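Local coordinates for protein class D beta-lactamase (Fusobacterium nucleatum subsp. polymorphum, PDB 4IED) that probably hydrolyses beta-lactam antibiotics to substituted beta-amino acids, as a class D serine beta-lactamase of the OXA type, at residues I226-S231 / P237-I242. Sequence-based numbering, arbitrary orientation.
Sequences INLDIS and PKREEI
Ile226 and Ile242 make the tightest part of this contact. The two side chains cross at about a right angle. CD1 of Ile226 presses on CG2 of Ile242 at 3.5 Å, closer than carbons usually sit. It gets there because CG1 of Ile226 is anti to the backbone N (chi1 -170°) and the chain runs on extended. The other branch of Ile226, CG2, rests on the helix backbone, 3.8 Å from Arg239 O.

Leu228 comes next along the strand. Its CD1 does all the touching. Leu228 CD1 lies against the helix backbone, 3.8 Å from Arg239 CA, and 4.1 Å from Ile242 CD1. Phe31 of the neighbouring strand 29-35 touches both isoleucines, while Ile21 and Phe22 of helix 16-25 pack on Ile242 and Leu228 respectively, so this end is well enclosed.

The contact thins toward Arg239 and Lys238, which are partly exposed; Ile230 itself is buried. Here a single methyl, Ile230 CD1, meets the aliphatic root of the arginine, 3.8 Å from Arg239 CG, and the two side chains cross nearly perpendicularly. The arginine chain then bends at chi3 (-70°). Its NE gives a hydrogen bond to Leu236 O, the main hold on the guanidinium group, and the one from NH1 to Gly198 O is weak. Lys238 adds only a little through its CB, 4.3 Å from Leu228 CD1.

Strand 221-229 and helix 238-249 follow each other in the chain, and the axes of strand 226-229 and helix 238-242 make an angle of 135° between their N-to-C directions. Packing of the C-terminal helix on the central antiparallel sheet, beside the N-terminal helix, is characteristic of the penicillin-binding transpeptidase and serine beta-lactamase fold.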
# COMPACT_ATOMS: atom_id res chain seq x y z
N ILE A 226 -0.89 -3.93 7.82
CA ILE A 226 -2.00 -4.65 8.47
C ILE A 226 -2.88 -5.13 7.34
O ILE A 226 -3.10 -4.48 6.33
CB ILE A 226 -2.76 -3.75 9.45
CG1 ILE A 226 -3.78 -4.57 10.32
CG2 ILE A 226 -3.49 -2.59 8.79
CD1 ILE A 226 -4.26 -3.74 11.48
N ASN A 227 -3.39 -6.34 7.54
CA ASN A 227 -4.59 -6.77 6.76
C ASN A 227 -5.55 -7.51 7.67
O ASN A 227 -5.21 -8.08 8.68
CB ASN A 227 -4.22 -7.53 5.46
CG ASN A 227 -3.60 -8.90 5.70
OD1 ASN A 227 -4.17 -9.79 6.26
ND2 ASN A 227 -2.39 -9.10 5.13
N LEU A 228 -6.81 -7.37 7.32
CA LEU A 228 -7.92 -7.85 8.19
C LEU A 228 -9.00 -8.38 7.29
O LEU A 228 -9.21 -7.91 6.20
CB LEU A 228 -8.57 -6.60 8.91
CG LEU A 228 -7.68 -5.64 9.72
CD1 LEU A 228 -8.36 -4.31 10.10
CD2 LEU A 228 -7.28 -6.52 10.94
N ASP A 229 -9.75 -9.30 7.83
CA ASP A 229 -11.01 -9.77 7.16
C ASP A 229 -12.03 -8.71 7.37
O ASP A 229 -12.39 -8.42 8.52
CB ASP A 229 -11.48 -11.14 7.80
CG ASP A 229 -10.51 -12.30 7.50
OD1 ASP A 229 -9.62 -12.15 6.60
OD2 ASP A 229 -10.76 -13.34 8.12
N ILE A 230 -12.48 -8.08 6.30
CA ILE A 230 -13.47 -7.00 6.36
C ILE A 230 -14.48 -7.22 5.28
O ILE A 230 -14.17 -7.12 4.10
CB ILE A 230 -12.91 -5.61 6.29
CG1 ILE A 230 -12.08 -5.30 7.52
CG2 ILE A 230 -14.02 -4.57 6.19
CD1 ILE A 230 -11.18 -4.10 7.32
N SER A 231 -15.67 -7.64 5.70
CA SER A 231 -16.76 -7.89 4.77
C SER A 231 -17.68 -6.68 4.55
O SER A 231 -18.45 -6.67 3.56
CB SER A 231 -17.58 -9.12 5.21
OG SER A 231 -16.67 -10.27 5.11
N PRO A 237 -12.67 1.63 8.43
CA PRO A 237 -11.88 2.55 9.23
C PRO A 237 -10.99 1.83 10.22
O PRO A 237 -10.03 2.41 10.75
CB PRO A 237 -12.96 3.35 9.93
CG PRO A 237 -14.10 3.42 8.94
CD PRO A 237 -14.13 1.99 8.37
N LYS A 238 -11.31 0.57 10.56
CA LYS A 238 -10.54 -0.17 11.56
C LYS A 238 -9.10 -0.41 11.13
O LYS A 238 -8.25 -0.60 11.99
CB LYS A 238 -11.19 -1.55 11.85
CG LYS A 238 -12.63 -1.56 12.44
CD LYS A 238 -12.76 -1.77 13.92
CE LYS A 238 -14.24 -1.98 14.37
NZ LYS A 238 -14.43 -1.70 15.85
N ARG A 239 -8.83 -0.50 9.84
CA ARG A 239 -7.42 -0.73 9.34
C ARG A 239 -6.51 0.32 9.93
O ARG A 239 -5.53 -0.01 10.63
CB ARG A 239 -7.38 -0.68 7.87
CG ARG A 239 -8.35 -1.61 7.13
CD ARG A 239 -8.35 -1.33 5.67
NE ARG A 239 -8.98 -0.02 5.39
CZ ARG A 239 -9.28 0.50 4.20
NH1 ARG A 239 -9.06 -0.23 3.10
NH2 ARG A 239 -9.86 1.66 4.13
N GLU A 240 -6.83 1.62 9.67
CA GLU A 240 -5.99 2.73 10.14
C GLU A 240 -6.20 2.93 11.66
O GLU A 240 -5.22 3.28 12.33
CB GLU A 240 -6.38 3.94 9.39
CG GLU A 240 -5.53 5.14 9.86
CD GLU A 240 -5.55 6.28 8.85
OE1 GLU A 240 -4.91 7.35 9.17
OE2 GLU A 240 -6.12 6.26 7.77
N GLU A 241 -7.37 2.64 12.25
CA GLU A 241 -7.56 2.78 13.68
C GLU A 241 -6.58 1.90 14.42
O GLU A 241 -5.92 2.35 15.38
CB GLU A 241 -8.99 2.41 14.07
CG GLU A 241 -10.00 3.49 13.73
CD GLU A 241 -11.44 3.07 14.01
OE1 GLU A 241 -11.62 1.94 14.69
OE2 GLU A 241 -12.38 3.86 13.62
N ILE A 242 -6.42 0.64 14.03
CA ILE A 242 -5.56 -0.26 14.78
C ILE A 242 -4.10 0.18 14.66
O ILE A 242 -3.34 0.19 15.64
CB ILE A 242 -5.72 -1.75 14.30
CG1 ILE A 242 -7.10 -2.23 14.73
CG2 ILE A 242 -4.56 -2.61 14.77
CD1 ILE A 242 -7.56 -3.47 14.02